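Local atomic coordinates of peptide methionine sulfoxide reductase MsrA (Treponema denticola ATCC 35405, PDB entry 5FA9), a protein that probably repairs oxidised proteins by reducing methionine sulfoxide back to methionine, as a bifunctional fusion of an MsrA and an MsrB reductase. Residues B[12-16]-B[139-143]; B[113-117]-B[305-309]; B[187-192]-B[265-269]; B[201-206]-B[290-294]. The protein carries 2 engineered substitutions. Residues are numbered along the deposited sequence.

Contact 1. Residues B[12-16]-B[139-143]; sequences FWGVE and HQDYL. With D1D ((4S,5S)-1,2-dithiane-4,5-diol), chain F.
Residues 12-16, helical (Glu16 N to Phe12 O 3.0 Å), pack against the loop 139-141 and the start of helix 142-145, with Trp13 CA 6.0 Å from Tyr142 CA. Phe12 (chi1 p) sends its edge toward the face of His139 in an offset edge-to-face pair, centroids 5.4 Å apart, planes at 71°. Trp13 (chi1 m) stacks its six-membered ring face-to-face on Tyr142 (chi1 t), centroids 3.7 Å apart, planes at 6°, and its NE1 donates to His139 ND1 at 3.3 Å. Through a water, Trp13 O reaches Leu143 N. Glu16 (chi1 and chi2 t) accepts at OE1 from Asp141 N, 3.1 Å, Asp141 being the N-cap residue with positive phi (51/49). Glu16 OE2, bonded by Thr28, lies 3.6 Å from the like-charged Asp141 OD1. The ligand's O2 lies over the Trp13 face opposite Tyr142, 3.2 Å from Trp13 CE2; its C1 is 3.6 Å from Phe12 CZ and His139 CE1. Of this aromatic cluster Phe12 and Trp13 border the dithiane beside Ser11, an engineered residue at the predicted active-site position, consistent with the Phe-Trp pocket of MsrA enzymes. As acceptor of the indole N-H, His139 ND1 carries no proton in this bond.

Contact 2. Residues B[113-117]-B[305-309]; sequences FMQKK and GDYLP
The C-terminal part of helix 104-115 meets the turn leading into the weakly bonded helix 308-311, Phe113 CA and Pro309 CA being 7.9 Å apart; the two segments bury 213 Å². Apolar packing centres on Phe113 (chi1 t), directed at the other segment. Pro309 covers one face of the phenyl ring in a CH-pi contact, its CG 3.6 Å from the centroid of Phe113 and 7° off the normal. Leu308 CB is 4.0 Å from Phe113 CE1. At the ring edge Phe113 CZ lies 3.2 Å from Gly305 O and 4.0 Å from Asp306 CA. The charged interaction is a salt bridge, Lys117 NZ to Asp306 OD1 at 2.7 Å, made by a lysine with chi1 m and the rest of its chain all-trans. Phe317 adds an edge-to-face partner to Phe113. The contact packs the C-terminal part of the chain, next to helix 296-299, on helix 104-115 of the MsrA part. Its chemistry is mainly apolar, with Phe113 and Pro309 buried, plus one charge pair involving the exposed Lys117.

Contact 3. Residues B[187-192]-B[265-269]; sequences VTQEKA and GAHLG
A helix packs here on the start of a beta strand within the MsrB (SelR) domain: the C-terminal part of helix 182-190 and the residues after it lie against 265-269, which leads into strand 267-272 of the antiparallel sheet. A classic beta bulge opens that strand, Leu268 and Gly269 both facing Val259 of strand 256-261. The nearest CA pair, Thr188 CA to His267 CA at 4.4 Å, is fastened by His267 N donating to Thr188 O, 3.0 Å. Two CA-H...O contacts accompany it: Ala266 CA to Thr188 O, 3.5 Å, and Thr188 CA to His267 O, 3.6 Å. Thr188 CB packs on Ala266 CB at 3.8 Å; Thr188 OG1 bonds to Gln184 O of its own helix and accepts from Gln189 NE2 at 3.2 Å. The helix gives way at Lys191, which has positive phi (56/27), and this turn brings Lys191 CB over one face of the His267 ring (chi1 t, chi2 75°), 4.3 Å from the centroid. His267 has the most surface covered, and its ND1 bonds to Glu258 of the neighbouring strand. In all 274 Å² is buried; the contact joins helix 182-190 to strand 267-272, far from the dithiane pocket of contact 1. Near the plane of the imidazole, at its edge, CD2 of His267 meets two carbonyl oxygens, Val187 O at 3.1 Å and Ala192 O at 3.6 Å.

Contact 4. Residues B[201-206]-B[290-294]; sequences YDKFDA and ALRFI
Phe293, on strand 291-295, and Tyr201, in the irregular loop 201-206, bury the most surface of the 275 Å² covered here; their CA atoms, 8.1 Å apart, are the nearest across the segments. Tyr201 (chi1 m, chi2 -29°) reaches the strand with its phenol: OH accepts from Phe293 N at 3.0 Å, and the ring edge brings CE2 to 3.3 Å from Leu291 O. Tyr201 CZ also packs on Phe293 CB at 3.5 Å, and its CD2 on Leu291 CB at 4.3 Å. The strand is an outermost one of a three-stranded antiparallel sheet in the MsrB domain, paired with 208-212. The loop just before 208-212 folds over the sheet face that carries Leu291 and Phe293; Tyr210 of that neighbour meets both the Tyr201 and Phe293 rings. Phe293 (chi1 t, chi2 75°) receives the edge of Phe204 (chi1 t) on its face in a T-shaped pair, centroids 4.8 Å apart, planes at 77°, Phe204 CE2 to Phe293 CE2 3.6 Å. Ala206 CB closes on Phe293 CZ at 3.7 Å.

Overall arrangement
Contact 1 belongs to the MsrA part and is the one at a ligand pocket; contacts 3 and 4 lie in the MsrB part, on the opposite side of the chain's centre, about 40 and 41 Å away between centres. Contact 2, nearest the middle, ties helix 104-115 to the chain's C-terminal part and closes a loop within which 3 and 4 are nested. Contacts 1, 2 and 3 are partly buried, whereas 4 is a surface contact. Contacts 3 and 4 touch through Ala290, which packs on Val187, Thr188 and Leu268. Aromatic rings serve all four, but with different polar complements: indole and carboxylate bonds in 1, a salt bridge in 2, a backbone bond in 3, a phenol in 4.

Contact 1. Residues B[12-16]-B[139-143]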
loop_
_atom_site.group_PDB
_atom_site.type_symbol
_atom_site.label_atom_id
_atom_site.label_comp_id
_atom_site.label_asym_id
_atom_site.label_seq_id
_atom_site.Cartn_x
_atom_site.Cartn_y
_atom_site.Cartn_z
ATOM N N PHE B 12 -6.927 19.334 -9.201
ATOM C CA PHE B 12 -6.034 18.340 -8.610
ATOM C C PHE B 12 -4.561 18.732 -8.691
ATOM O O PHE B 12 -3.708 18.074 -8.095
ATOM C CB PHE B 12 -6.242 16.962 -9.259
ATOM C CG PHE B 12 -6.283 16.978 -10.767
ATOM C CD1 PHE B 12 -5.205 17.429 -11.511
ATOM C CD2 PHE B 12 -7.392 16.494 -11.439
ATOM C CE1 PHE B 12 -5.246 17.426 -12.893
ATOM C CE2 PHE B 12 -7.439 16.488 -12.820
ATOM C CZ PHE B 12 -6.364 16.954 -13.548
ATOM N N TRP B 13 -4.265 19.800 -9.427
ATOM C CA TRP B 13 -2.899 20.301 -9.522
ATOM C C TRP B 13 -2.400 20.749 -8.154
ATOM O O TRP B 13 -1.303 20.384 -7.731
ATOM C CB TRP B 13 -2.814 21.458 -10.520
ATOM C CG TRP B 13 -3.011 21.044 -11.945
ATOM C CD1 TRP B 13 -2.908 19.782 -12.453
ATOM C CD2 TRP B 13 -3.344 21.895 -13.049
ATOM N NE1 TRP B 13 -3.157 19.794 -13.805
ATOM C CE2 TRP B 13 -3.427 21.080 -14.195
ATOM C CE3 TRP B 13 -3.580 23.267 -13.178
ATOM C CZ2 TRP B 13 -3.737 21.591 -15.454
ATOM C CZ3 TRP B 13 -3.888 23.772 -14.428
ATOM C CH2 TRP B 13 -3.963 22.936 -15.549
ATOM N N GLY B 14 -3.220 21.534 -7.464
ATOM C CA GLY B 14 -2.867 22.039 -6.152
ATOM C C GLY B 14 -2.987 20.983 -5.070
ATOM O O GLY B 14 -2.174 20.937 -4.146
ATOM N N VAL B 15 -4.008 20.140 -5.186
ATOM C CA VAL B 15 -4.242 19.076 -4.214
ATOM C C VAL B 15 -3.061 18.110 -4.163
ATOM O O VAL B 15 -2.598 17.741 -3.083
ATOM C CB VAL B 15 -5.528 18.296 -4.535
ATOM C CG1 VAL B 15 -5.758 17.203 -3.504
ATOM C CG2 VAL B 15 -6.720 19.239 -4.586
ATOM N N GLU B 16 -2.571 17.710 -5.333
ATOM C CA GLU B 16 -1.417 16.822 -5.403
ATOM C C GLU B 16 -0.157 17.541 -4.936
ATOM O O GLU B 16 0.672 16.963 -4.233
ATOM C CB GLU B 16 -1.218 16.289 -6.824
ATOM C CG GLU B 16 -0.065 15.302 -6.939
ATOM C CD GLU B 16 0.146 14.799 -8.352
ATOM O OE1 GLU B 16 -0.048 15.586 -9.302
ATOM O OE2 GLU B 16 0.510 13.614 -8.512
ATOM N N HIS B 139 -0.880 15.921 -16.621
ATOM C CA HIS B 139 -1.488 16.355 -15.368
ATOM C C HIS B 139 -0.817 15.748 -14.136
ATOM O O HIS B 139 -1.154 16.100 -13.005
ATOM C CB HIS B 139 -2.978 16.012 -15.358
ATOM C CG HIS B 139 -3.768 16.723 -16.413
ATOM N ND1 HIS B 139 -3.818 18.098 -16.505
ATOM C CD2 HIS B 139 -4.541 16.250 -17.419
ATOM C CE1 HIS B 139 -4.588 18.440 -17.521
ATOM N NE2 HIS B 139 -5.039 17.338 -18.093
ATOM N N GLN B 140 0.129 14.841 -14.353
ATOM C CA GLN B 140 0.822 14.186 -13.247
ATOM C C GLN B 140 2.031 15.001 -12.803
ATOM O O GLN B 140 2.941 15.251 -13.596
ATOM C CB GLN B 140 1.250 12.772 -13.640
ATOM C CG GLN B 140 0.095 11.868 -14.043
ATOM C CD GLN B 140 -0.867 11.602 -12.900
ATOM O OE1 GLN B 140 -0.493 11.669 -11.728
ATOM N NE2 GLN B 140 -2.116 11.302 -13.236
ATOM N N ASP B 141 2.034 15.397 -11.531
ATOM C CA ASP B 141 3.040 16.309 -10.989
ATOM C C ASP B 141 3.151 17.555 -11.861
ATOM O O ASP B 141 4.246 17.961 -12.252
ATOM C CB ASP B 141 4.400 15.615 -10.863
ATOM C CG ASP B 141 4.511 14.780 -9.602
ATOM O OD1 ASP B 141 3.815 15.099 -8.615
ATOM O OD2 ASP B 141 5.293 13.807 -9.597
ATOM N N TYR B 142 1.998 18.146 -12.160
ATOM C CA TYR B 142 1.908 19.303 -13.041
ATOM C C TYR B 142 2.719 20.484 -12.518
ATOM O O TYR B 142 3.500 21.085 -13.256
ATOM C CB TYR B 142 0.441 19.707 -13.222
ATOM C CG TYR B 142 0.225 20.949 -14.058
ATOM C CD1 TYR B 142 0.125 20.870 -15.440
ATOM C CD2 TYR B 142 0.099 22.199 -13.463
ATOM C CE1 TYR B 142 -0.080 22.001 -16.208
ATOM C CE2 TYR B 142 -0.105 23.335 -14.222
ATOM C CZ TYR B 142 -0.194 23.230 -15.594
ATOM O OH TYR B 142 -0.399 24.359 -16.354
ATOM N N LEU B 143 2.533 20.809 -11.243
ATOM C CA LEU B 143 3.208 21.952 -10.641
ATOM C C LEU B 143 4.703 21.701 -10.483
ATOM O O LEU B 143 5.485 22.640 -10.333
ATOM C CB LEU B 143 2.585 22.289 -9.287
ATOM C CG LEU B 143 1.128 22.754 -9.334
ATOM C CD1 LEU B 143 0.613 23.048 -7.935
ATOM C CD2 LEU B 143 0.984 23.972 -10.232
HETATM S S1 D1D F . -8.272 19.665 -16.385
HETATM C C1 D1D F . -7.052 19.945 -15.360
HETATM C C2 D1D F . -7.528 20.785 -14.069
HETATM O O2 D1D F . -6.522 21.068 -13.367
HETATM C C3 D1D F . -8.336 22.239 -14.504
HETATM O O3 D1D F . -8.795 22.780 -13.464
HETATM C C4 D1D F . -9.546 21.982 -15.539
HETATM S S4 D1D F . -9.082 21.130 -16.832
HETATM O O HOH W 1 0.822 19.256 -9.360
HETATM O O HOH W 2 1.577 11.802 -10.159
#

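Contact 2. Residues B[113-117]-B[305-309]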
loop_
_atom_site.group_PDB
_atom_site.type_symbol
_atom_site.label_atom_id
_atom_site.label_comp_id
_atom_site.label_asym_id
_atom_site.label_seq_id
_atom_site.Cartn_x
_atom_site.Cartn_y
_atom_site.Cartn_z
ATOM N N PHE B 113 -17.140 15.337 13.064
ATOM C CA PHE B 113 -16.236 16.126 13.892
ATOM C C PHE B 113 -16.052 17.531 13.325
ATOM O O PHE B 113 -16.091 18.518 14.059
ATOM C CB PHE B 113 -14.882 15.421 14.015
ATOM C CG PHE B 113 -13.829 16.238 14.708
ATOM C CD1 PHE B 113 -13.823 16.359 16.088
ATOM C CD2 PHE B 113 -12.838 16.877 13.979
ATOM C CE1 PHE B 113 -12.852 17.107 16.727
ATOM C CE2 PHE B 113 -11.866 17.628 14.614
ATOM C CZ PHE B 113 -11.873 17.743 15.989
ATOM N N MET B 114 -15.853 17.612 12.012
ATOM C CA MET B 114 -15.629 18.888 11.342
ATOM C C MET B 114 -16.886 19.755 11.307
ATOM O O MET B 114 -16.798 20.982 11.265
ATOM C CB MET B 114 -15.121 18.657 9.917
ATOM C CG MET B 114 -13.709 18.101 9.846
ATOM S SD MET B 114 -12.508 19.156 10.678
ATOM C CE MET B 114 -12.720 20.688 9.774
ATOM N N GLN B 115 -18.049 19.110 11.318
ATOM C CA GLN B 115 -19.326 19.818 11.267
ATOM C C GLN B 115 -19.503 20.755 12.461
ATOM O O GLN B 115 -20.155 21.794 12.356
ATOM C CB GLN B 115 -20.485 18.820 11.203
ATOM C CG GLN B 115 -21.857 19.461 11.043
ATOM C CD GLN B 115 -21.975 20.280 9.770
ATOM O OE1 GLN B 115 -22.199 19.740 8.688
ATOM N NE2 GLN B 115 -21.826 21.594 9.896
ATOM N N LYS B 116 -18.910 20.382 13.590
ATOM C CA LYS B 116 -18.994 21.176 14.811
ATOM C C LYS B 116 -18.276 22.521 14.689
ATOM O O LYS B 116 -18.424 23.388 15.550
ATOM C CB LYS B 116 -18.422 20.387 15.990
ATOM C CG LYS B 116 -19.106 19.047 16.223
ATOM C CD LYS B 116 -18.872 18.536 17.636
ATOM C CE LYS B 116 -19.660 17.261 17.895
ATOM N NZ LYS B 116 -19.173 16.540 19.104
ATOM N N LYS B 117 -17.498 22.689 13.626
ATOM C CA LYS B 117 -16.759 23.928 13.409
ATOM C C LYS B 117 -17.411 24.802 12.344
ATOM O O LYS B 117 -16.885 25.859 11.992
ATOM C CB LYS B 117 -15.313 23.626 13.012
ATOM C CG LYS B 117 -14.539 22.820 14.039
ATOM C CD LYS B 117 -13.117 22.567 13.569
ATOM C CE LYS B 117 -12.323 21.792 14.604
ATOM N NZ LYS B 117 -10.908 21.602 14.181
ATOM N N GLY B 305 -9.304 20.556 21.458
ATOM C CA GLY B 305 -10.445 20.003 20.749
ATOM C C GLY B 305 -10.122 19.485 19.360
ATOM O O GLY B 305 -10.810 18.604 18.845
ATOM N N ASP B 306 -9.077 20.031 18.749
ATOM C CA ASP B 306 -8.702 19.652 17.391
ATOM C C ASP B 306 -8.024 18.286 17.329
ATOM O O ASP B 306 -7.854 17.719 16.249
ATOM C CB ASP B 306 -7.780 20.710 16.781
ATOM C CG ASP B 306 -8.500 22.013 16.493
ATOM O OD1 ASP B 306 -9.747 22.027 16.540
ATOM O OD2 ASP B 306 -7.817 23.023 16.222
ATOM N N TYR B 307 -7.641 17.756 18.487
ATOM C CA TYR B 307 -6.864 16.523 18.541
ATOM C C TYR B 307 -7.686 15.317 18.991
ATOM O O TYR B 307 -7.141 14.235 19.211
ATOM C CB TYR B 307 -5.659 16.706 19.468
ATOM C CG TYR B 307 -4.719 17.804 19.027
ATOM C CD1 TYR B 307 -3.702 17.551 18.115
ATOM C CD2 TYR B 307 -4.852 19.097 19.517
ATOM C CE1 TYR B 307 -2.842 18.552 17.706
ATOM C CE2 TYR B 307 -3.996 20.106 19.114
ATOM C CZ TYR B 307 -2.994 19.827 18.209
ATOM O OH TYR B 307 -2.138 20.828 17.806
ATOM N N LEU B 308 -8.994 15.507 19.129
ATOM C CA LEU B 308 -9.888 14.425 19.541
ATOM C C LEU B 308 -9.881 13.193 18.615
ATOM O O LEU B 308 -9.862 12.066 19.112
ATOM C CB LEU B 308 -11.322 14.951 19.681
ATOM C CG LEU B 308 -11.560 16.045 20.724
ATOM C CD1 LEU B 308 -13.016 16.487 20.718
ATOM C CD2 LEU B 308 -11.145 15.576 22.110
ATOM N N PRO B 309 -9.899 13.388 17.278
ATOM C CA PRO B 309 -9.922 12.190 16.425
ATOM C C PRO B 309 -8.679 11.306 16.535
ATOM O O PRO B 309 -8.747 10.127 16.189
ATOM C CB PRO B 309 -10.034 12.773 15.013
ATOM C CG PRO B 309 -10.678 14.092 15.204
ATOM C CD PRO B 309 -10.097 14.613 16.480
#

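Contact 3. Residues B[187-192]-B[265-269]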
loop_
_atom_site.group_PDB
_atom_site.type_symbol
_atom_site.label_atom_id
_atom_site.label_comp_id
_atom_site.label_asym_id
_atom_site.label_seq_id
_atom_site.Cartn_x
_atom_site.Cartn_y
_atom_site.Cartn_z
ATOM N N VAL B 187 15.859 15.420 31.748
ATOM C CA VAL B 187 15.475 14.662 30.562
ATOM C C VAL B 187 15.340 15.555 29.330
ATOM O O VAL B 187 15.911 15.268 28.279
ATOM C CB VAL B 187 14.148 13.907 30.785
ATOM C CG1 VAL B 187 13.564 13.444 29.459
ATOM C CG2 VAL B 187 14.357 12.726 31.725
ATOM N N THR B 188 14.594 16.646 29.471
ATOM C CA THR B 188 14.250 17.486 28.330
ATOM C C THR B 188 15.370 18.435 27.906
ATOM O O THR B 188 15.542 18.700 26.716
ATOM C CB THR B 188 12.988 18.324 28.622
ATOM O OG1 THR B 188 13.207 19.135 29.782
ATOM C CG2 THR B 188 11.792 17.415 28.862
ATOM N N GLN B 189 16.129 18.944 28.871
ATOM C CA GLN B 189 17.133 19.964 28.575
ATOM C C GLN B 189 18.565 19.435 28.606
ATOM O O GLN B 189 19.480 20.084 28.099
ATOM C CB GLN B 189 16.997 21.133 29.553
ATOM C CG GLN B 189 15.602 21.732 29.615
ATOM C CD GLN B 189 15.075 22.122 28.248
ATOM O OE1 GLN B 189 15.695 22.905 27.530
ATOM N NE2 GLN B 189 13.922 21.573 27.881
ATOM N N GLU B 190 18.762 18.261 29.199
ATOM C CA GLU B 190 20.103 17.696 29.319
ATOM C C GLU B 190 20.186 16.286 28.741
ATOM O O GLU B 190 21.149 15.564 28.993
ATOM C CB GLU B 190 20.543 17.684 30.785
ATOM C CG GLU B 190 20.562 19.056 31.440
ATOM C CD GLU B 190 20.814 18.986 32.932
ATOM O OE1 GLU B 190 20.767 17.869 33.491
ATOM O OE2 GLU B 190 21.058 20.044 33.548
ATOM N N LYS B 191 19.167 15.906 27.973
ATOM C CA LYS B 191 19.108 14.605 27.301
ATOM C C LYS B 191 19.259 13.420 28.253
ATOM O O LYS B 191 19.721 12.353 27.848
ATOM C CB LYS B 191 20.185 14.511 26.216
ATOM C CG LYS B 191 20.217 15.672 25.242
ATOM C CD LYS B 191 21.254 15.426 24.157
ATOM C CE LYS B 191 21.749 16.727 23.550
ATOM N NZ LYS B 191 23.026 16.531 22.808
ATOM N N ALA B 192 18.870 13.601 29.510
ATOM C CA ALA B 192 18.956 12.519 30.484
ATOM C C ALA B 192 17.904 11.453 30.205
ATOM O O ALA B 192 17.004 11.651 29.389
ATOM C CB ALA B 192 18.805 13.057 31.897
ATOM N N GLY B 265 12.177 21.333 20.895
ATOM C CA GLY B 265 13.588 21.029 20.756
ATOM C C GLY B 265 14.028 20.160 21.916
ATOM O O GLY B 265 15.162 19.683 21.965
ATOM N N ALA B 266 13.109 19.954 22.854
ATOM C CA ALA B 266 13.383 19.176 24.056
ATOM C C ALA B 266 13.598 17.702 23.740
ATOM O O ALA B 266 12.942 17.139 22.863
ATOM C CB ALA B 266 12.246 19.340 25.055
ATOM N N HIS B 267 14.526 17.083 24.463
ATOM C CA HIS B 267 14.791 15.657 24.318
ATOM C C HIS B 267 13.624 14.834 24.853
ATOM O O HIS B 267 13.129 15.082 25.952
ATOM C CB HIS B 267 16.082 15.274 25.044
ATOM C CG HIS B 267 16.302 13.797 25.145
ATOM N ND1 HIS B 267 16.707 13.030 24.075
ATOM C CD2 HIS B 267 16.171 12.947 26.190
ATOM C CE1 HIS B 267 16.818 11.769 24.456
ATOM N NE2 HIS B 267 16.497 11.692 25.735
ATOM N N LEU B 268 13.188 13.855 24.068
ATOM C CA LEU B 268 12.056 13.020 24.449
ATOM C C LEU B 268 12.488 11.581 24.706
ATOM O O LEU B 268 12.049 10.953 25.670
ATOM C CB LEU B 268 10.978 13.058 23.367
ATOM C CG LEU B 268 10.469 14.452 22.994
ATOM C CD1 LEU B 268 9.428 14.360 21.894
ATOM C CD2 LEU B 268 9.905 15.164 24.214
ATOM N N GLY B 269 13.354 11.065 23.839
ATOM C CA GLY B 269 13.842 9.706 23.968
ATOM C C GLY B 269 14.436 9.189 22.674
ATOM O O GLY B 269 15.105 9.927 21.951
#

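Contact 4. Residues B[201-206]-B[290-294]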
loop_
_atom_site.group_PDB
_atom_site.type_symbol
_atom_site.label_atom_id
_atom_site.label_comp_id
_atom_site.label_asym_id
_atom_site.label_seq_id
_atom_site.Cartn_x
_atom_site.Cartn_y
_atom_site.Cartn_z
ATOM N N TYR B 201 3.573 7.103 33.790
ATOM C CA TYR B 201 3.015 6.879 32.461
ATOM C C TYR B 201 3.474 5.558 31.848
ATOM O O TYR B 201 3.121 5.244 30.714
ATOM C CB TYR B 201 3.382 8.038 31.532
ATOM C CG TYR B 201 2.781 9.363 31.940
ATOM C CD1 TYR B 201 1.572 9.420 32.620
ATOM C CD2 TYR B 201 3.423 10.559 31.644
ATOM C CE1 TYR B 201 1.019 10.630 32.995
ATOM C CE2 TYR B 201 2.876 11.775 32.014
ATOM C CZ TYR B 201 1.675 11.804 32.689
ATOM O OH TYR B 201 1.126 13.010 33.060
ATOM N N ASP B 202 4.259 4.788 32.595
ATOM C CA ASP B 202 4.743 3.502 32.099
ATOM C C ASP B 202 3.602 2.494 31.994
ATOM O O ASP B 202 3.219 2.095 30.894
ATOM C CB ASP B 202 5.849 2.958 33.003
ATOM C CG ASP B 202 6.416 1.644 32.500
ATOM O OD1 ASP B 202 6.608 1.509 31.274
ATOM O OD2 ASP B 202 6.670 0.747 33.332
ATOM N N LYS B 203 3.066 2.083 33.138
ATOM C CA LYS B 203 1.881 1.234 33.154
ATOM C C LYS B 203 0.640 2.115 33.204
ATOM O O LYS B 203 0.089 2.374 34.275
ATOM C CB LYS B 203 1.912 0.273 34.344
ATOM C CG LYS B 203 3.222 -0.487 34.494
ATOM C CD LYS B 203 3.538 -1.302 33.251
ATOM C CE LYS B 203 4.881 -2.004 33.379
ATOM N NZ LYS B 203 5.436 -2.396 32.055
ATOM N N PHE B 204 0.205 2.571 32.034
ATOM C CA PHE B 204 -0.855 3.566 31.937
ATOM C C PHE B 204 -1.558 3.458 30.582
ATOM O O PHE B 204 -0.899 3.394 29.542
ATOM C CB PHE B 204 -0.267 4.966 32.140
ATOM C CG PHE B 204 -1.291 6.033 32.387
ATOM C CD1 PHE B 204 -1.773 6.266 33.664
ATOM C CD2 PHE B 204 -1.757 6.817 31.348
ATOM C CE1 PHE B 204 -2.710 7.254 33.898
ATOM C CE2 PHE B 204 -2.693 7.808 31.573
ATOM C CZ PHE B 204 -3.171 8.026 32.850
ATOM N N ASP B 205 -2.889 3.436 30.591
ATOM C CA ASP B 205 -3.644 3.144 29.375
ATOM C C ASP B 205 -4.915 4.000 29.268
ATOM O O ASP B 205 -5.818 3.692 28.486
ATOM C CB ASP B 205 -3.995 1.653 29.313
ATOM C CG ASP B 205 -4.482 1.220 27.937
ATOM O OD1 ASP B 205 -3.968 1.745 26.928
ATOM O OD2 ASP B 205 -5.381 0.351 27.867
ATOM N N ALA B 206 -5.000 5.072 30.023
ATOM C CA ALA B 206 -6.152 5.931 29.952
ATOM C C ALA B 206 -6.210 6.637 28.613
ATOM O O ALA B 206 -5.216 6.800 27.976
ATOM C CB ALA B 206 -6.152 6.922 31.102
ATOM N N ALA B 290 9.071 13.739 30.296
ATOM C CA ALA B 290 9.013 14.704 29.205
ATOM C C ALA B 290 7.580 14.934 28.732
ATOM O O ALA B 290 7.330 15.790 27.882
ATOM C CB ALA B 290 9.883 14.241 28.046
ATOM N N LEU B 291 6.642 14.170 29.282
ATOM C CA LEU B 291 5.257 14.228 28.825
ATOM C C LEU B 291 4.282 14.688 29.906
ATOM O O LEU B 291 4.500 14.467 31.097
ATOM C CB LEU B 291 4.820 12.859 28.295
ATOM C CG LEU B 291 5.688 12.245 27.197
ATOM C CD1 LEU B 291 5.206 10.842 26.855
ATOM C CD2 LEU B 291 5.701 13.132 25.961
ATOM N N ARG B 292 3.208 15.336 29.467
ATOM C CA ARG B 292 2.082 15.670 30.330
ATOM C C ARG B 292 0.800 15.075 29.758
ATOM O O ARG B 292 0.387 15.426 28.654
ATOM C CB ARG B 292 1.947 17.187 30.479
ATOM C CG ARG B 292 0.761 17.622 31.323
ATOM C CD ARG B 292 0.735 19.135 31.487
ATOM N NE ARG B 292 -0.622 19.650 31.647
ATOM C CZ ARG B 292 -1.257 20.373 30.730
ATOM N NH1 ARG B 292 -0.655 20.667 29.585
ATOM N NH2 ARG B 292 -2.490 20.802 30.954
ATOM N N PHE B 293 0.172 14.175 30.509
ATOM C CA PHE B 293 -1.026 13.497 30.030
ATOM C C PHE B 293 -2.283 14.342 30.203
ATOM O O PHE B 293 -2.511 14.931 31.260
ATOM C CB PHE B 293 -1.207 12.154 30.740
ATOM C CG PHE B 293 -2.459 11.424 30.344
ATOM C CD1 PHE B 293 -2.544 10.784 29.119
ATOM C CD2 PHE B 293 -3.549 11.373 31.198
ATOM C CE1 PHE B 293 -3.694 10.110 28.749
ATOM C CE2 PHE B 293 -4.702 10.700 30.835
ATOM C CZ PHE B 293 -4.774 10.068 29.609
ATOM N N ILE B 294 -3.094 14.390 29.152
ATOM C CA ILE B 294 -4.351 15.123 29.175
ATOM C C ILE B 294 -5.506 14.205 28.797
ATOM O O ILE B 294 -5.620 13.793 27.643
ATOM C CB ILE B 294 -4.319 16.329 28.219
ATOM C CG1 ILE B 294 -3.131 17.236 28.552
ATOM C CG2 ILE B 294 -5.630 17.097 28.282
ATOM C CD1 ILE B 294 -3.118 18.532 27.788
#